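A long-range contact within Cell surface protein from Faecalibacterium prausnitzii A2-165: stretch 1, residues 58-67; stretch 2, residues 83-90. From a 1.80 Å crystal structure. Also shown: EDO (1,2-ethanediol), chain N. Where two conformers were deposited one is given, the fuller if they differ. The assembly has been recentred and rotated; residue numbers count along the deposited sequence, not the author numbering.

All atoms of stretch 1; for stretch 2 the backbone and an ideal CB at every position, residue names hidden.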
# COMPACT_ATOMS: atom_id res chain seq x y z
N VAL A 58 5.66 23.59 6.15
CA VAL A 58 5.33 24.68 7.13
C VAL A 58 5.00 24.11 8.52
O VAL A 58 5.50 24.63 9.53
CB VAL A 58 4.21 25.64 6.62
CG1 VAL A 58 3.87 26.69 7.69
CG2 VAL A 58 4.67 26.37 5.34
N PHE A 59 4.20 23.03 8.59
CA PHE A 59 3.87 22.41 9.89
C PHE A 59 4.48 21.01 10.04
O PHE A 59 4.01 20.20 10.85
CB PHE A 59 2.35 22.36 10.09
CG PHE A 59 1.76 23.74 10.13
CD1 PHE A 59 1.71 24.45 11.32
CD2 PHE A 59 1.25 24.33 8.98
CE1 PHE A 59 1.19 25.75 11.35
CE2 PHE A 59 0.73 25.63 9.01
CZ PHE A 59 0.73 26.33 10.19
N CYS A 60 5.54 20.75 9.28
CA CYS A 60 6.25 19.47 9.31
C CYS A 60 6.86 19.26 10.70
O CYS A 60 7.60 20.13 11.19
CB CYS A 60 7.32 19.42 8.23
SG CYS A 60 8.22 17.85 8.17
N ASN A 61 6.52 18.14 11.37
CA ASN A 61 7.02 17.85 12.73
C ASN A 61 6.70 18.99 13.71
O ASN A 61 7.49 19.26 14.61
CB ASN A 61 8.53 17.56 12.72
CG ASN A 61 8.88 16.29 12.03
OD1 ASN A 61 8.27 15.25 12.29
ND2 ASN A 61 9.84 16.34 11.08
N TYR A 62 5.54 19.65 13.55
CA TYR A 62 5.11 20.78 14.41
C TYR A 62 5.25 20.33 15.85
O TYR A 62 4.71 19.29 16.20
CB TYR A 62 3.67 21.15 14.05
CG TYR A 62 3.14 22.36 14.79
CD1 TYR A 62 3.69 23.63 14.58
CD2 TYR A 62 2.00 22.27 15.59
CE1 TYR A 62 3.16 24.76 15.20
CE2 TYR A 62 1.46 23.39 16.21
CZ TYR A 62 2.03 24.64 16.01
OH TYR A 62 1.50 25.74 16.63
N LYS A 63 6.05 21.04 16.66
CA LYS A 63 6.37 20.54 18.00
C LYS A 63 5.27 20.82 19.06
O LYS A 63 5.32 20.22 20.13
CB LYS A 63 7.72 21.12 18.47
CG LYS A 63 7.73 22.62 18.72
CD LYS A 63 9.12 23.10 19.16
CE LYS A 63 9.19 23.43 20.63
NZ LYS A 63 10.21 24.47 20.91
N TYR A 64 4.33 21.70 18.77
CA TYR A 64 3.28 22.07 19.71
C TYR A 64 2.01 21.25 19.49
O TYR A 64 1.87 20.58 18.47
CB TYR A 64 2.96 23.56 19.58
CG TYR A 64 4.19 24.43 19.71
CD1 TYR A 64 4.84 24.58 20.94
CD2 TYR A 64 4.73 25.08 18.61
CE1 TYR A 64 5.97 25.38 21.06
CE2 TYR A 64 5.86 25.88 18.72
CZ TYR A 64 6.49 26.02 19.95
OH TYR A 64 7.60 26.82 20.05
N VAL A 65 1.06 21.33 20.44
CA VAL A 65 -0.21 20.64 20.28
C VAL A 65 -0.93 21.24 19.06
O VAL A 65 -0.93 22.46 18.90
CB VAL A 65 -1.09 20.72 21.56
CG1 VAL A 65 -2.48 20.11 21.31
CG2 VAL A 65 -0.40 20.04 22.74
N LEU A 66 -1.53 20.38 18.22
CA LEU A 66 -2.26 20.87 17.03
C LEU A 66 -3.46 19.99 16.80
O LEU A 66 -3.31 18.79 16.58
CB LEU A 66 -1.37 20.89 15.78
CG LEU A 66 -2.07 21.37 14.49
CD1 LEU A 66 -2.53 22.83 14.60
CD2 LEU A 66 -1.17 21.17 13.26
N THR A 67 -4.66 20.60 16.87
CA THR A 67 -5.91 19.83 16.76
C THR A 67 -6.67 20.14 15.45
O THR A 67 -7.41 19.28 14.97
CB THR A 67 -6.79 20.07 18.03
OG1 THR A 67 -7.72 19.00 18.16
CG2 THR A 67 -7.50 21.42 18.06
N UNK A 83 1.97 19.08 6.56
CA UNK A 83 1.42 18.74 7.88
C UNK A 83 1.97 17.38 8.31
O UNK A 83 1.33 16.65 9.05
CB UNK A 83 -0.11 18.72 7.85
N UNK A 84 3.17 17.06 7.84
CA UNK A 84 3.81 15.80 8.17
C UNK A 84 3.95 15.64 9.69
O UNK A 84 4.43 16.56 10.38
CB UNK A 84 5.18 15.71 7.49
N UNK A 85 3.52 14.49 10.20
CA UNK A 85 3.65 14.12 11.61
C UNK A 85 2.89 15.06 12.57
O UNK A 85 3.39 15.34 13.68
CB UNK A 85 5.13 14.10 11.99
N UNK A 86 1.70 15.55 12.16
CA UNK A 86 0.80 16.33 13.03
C UNK A 86 -0.21 15.29 13.53
O UNK A 86 -1.30 15.12 12.99
CB UNK A 86 0.13 17.50 12.30
N UNK A 87 0.23 14.53 14.53
CA UNK A 87 -0.42 13.28 14.93
C UNK A 87 -1.69 13.45 15.75
O UNK A 87 -2.36 12.45 15.97
CB UNK A 87 0.57 12.43 15.73
N UNK A 88 -2.05 14.67 16.15
CA UNK A 88 -3.32 14.87 16.85
C UNK A 88 -4.27 15.75 16.02
O UNK A 88 -5.36 16.10 16.47
CB UNK A 88 -3.07 15.50 18.22
N UNK A 89 -3.84 16.11 14.80
CA UNK A 89 -4.64 16.94 13.90
C UNK A 89 -5.93 16.16 13.52
O UNK A 89 -5.84 15.07 12.95
CB UNK A 89 -3.84 17.32 12.66
N UNK A 90 -7.09 16.70 13.91
CA UNK A 90 -8.39 16.04 13.68
C UNK A 90 -9.06 16.43 12.39
O UNK A 90 -9.76 15.61 11.78
CB UNK A 90 -9.34 16.35 14.84
C1 EDO N . 6.67 24.89 12.74
O1 EDO N . 5.45 25.40 12.22
C2 EDO N . 6.76 23.36 12.47
O2 EDO N . 7.17 23.11 11.15

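Position 83 opens a type II turn that ends at 86. Its CA-to-CB bond points away from stretch 1, but the ideal CB is 4.9 Å from F59 CB, and a long side chain could return along the F59 ring. A large apolar residue, aromatic or aliphatic, would suit. The residue is F83, in the same m rotamer as F59; the ring planes lie 5° apart but are slid so that they barely overlap, with F83 CE1 3.4 Å from F59 CD2.

At position 84 the backbone already makes the main link: N61 N donates to O of 84 at 2.8 Å. CB points sideways, 3.8 Å from C60 SG, so an apolar or aromatic side chain could cover the sulfur. The deposited Y84 does so, its CD2 3.6 Å from C60 SG, while N61 OD1 lies at the ring edge, near its plane.

Position 85 has phi/psi of 62/37, a left-handed conformation that favours glycine, asparagine or aspartate. Its CB points toward stretch 1, 3.4 Å from N61 OD1, an acceptor that would suit a donor. N85 combines both features: its ND2 gives N61 OD1 a weak hydrogen bond at 3.3 Å, and a water bridges the same two groups.

Position 86 directs CB sideways, 4.0 Å from L66 CD2 and 4.9 Å from F59 O. With F59, Y62 and L66 nearby, a small, largely apolar side chain such as alanine, cysteine or valine is plausible. It is C86, in rotamer m; SG lies 3.7 Å from L66 CD2, 4.0 Å from Y62 CB and 3.2 Å from F59 O.

Position 87 points away, with no stretch 1 atom within 5.5 Å of its ideal CB, so many residues would serve, polar ones readily; T87 makes no contact across.

At 88, CB passes sideways 3.7 Å from L66 O, and a small or polar residue is reasonable. S88 engages mainly through its backbone: one water joins its N to L66 O, another its O to T67 OG1.

The CB of 89, 4.2 Å from L66 O, leaves a branched apolar chain able to approach the L66 side chain. L89 does this loosely, CD1 lying 4.3 Å from L66 CG.

Position 90 is anchored by its backbone N, which donates to T67 O at 2.8 Å. CB points sideways, so a long polar chain could run outward; K90 packs CG 3.7 Å from T67 OG1, and its end leads away.

Stretch 2, residues 83-90: FYNCTSLK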
# COMPACT_ATOMS: atom_id res chain seq x y z
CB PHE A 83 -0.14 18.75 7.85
CG PHE A 83 -0.69 20.11 7.51
CD1 PHE A 83 -0.88 21.07 8.51
CD2 PHE A 83 -0.99 20.46 6.19
CE1 PHE A 83 -1.35 22.35 8.19
CE2 PHE A 83 -1.47 21.74 5.87
CZ PHE A 83 -1.62 22.68 6.87
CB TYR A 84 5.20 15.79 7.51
CG TYR A 84 6.03 14.55 7.77
CD1 TYR A 84 5.94 13.45 6.92
CD2 TYR A 84 6.95 14.50 8.81
CE1 TYR A 84 6.76 12.33 7.10
CE2 TYR A 84 7.76 13.38 9.02
CZ TYR A 84 7.67 12.31 8.14
OH TYR A 84 8.49 11.23 8.29
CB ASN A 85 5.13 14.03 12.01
CG ASN A 85 5.40 13.00 13.05
OD1 ASN A 85 4.86 11.88 13.00
ND2 ASN A 85 6.26 13.34 14.02
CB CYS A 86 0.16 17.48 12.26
SG CYS A 86 1.33 18.80 11.88
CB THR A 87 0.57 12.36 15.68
OG1 THR A 87 1.01 13.05 16.83
CG2 THR A 87 1.82 12.03 14.83
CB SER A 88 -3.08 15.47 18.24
OG SER A 88 -2.56 14.48 19.12
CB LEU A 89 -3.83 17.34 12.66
CG LEU A 89 -4.56 18.12 11.55
CD1 LEU A 89 -5.05 19.49 12.05
CD2 LEU A 89 -3.62 18.33 10.33
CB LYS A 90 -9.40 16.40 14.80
CG LYS A 90 -9.00 16.08 16.24
CD LYS A 90 -8.80 14.60 16.45
CE LYS A 90 -8.77 14.18 17.91
NZ LYS A 90 -8.57 12.70 18.03
O HOH W 1 7.72 15.34 15.12
O HOH W 2 5.22 16.48 15.31
O HOH W 3 -1.12 17.30 15.68
O HOH W 4 -6.52 16.78 18.95
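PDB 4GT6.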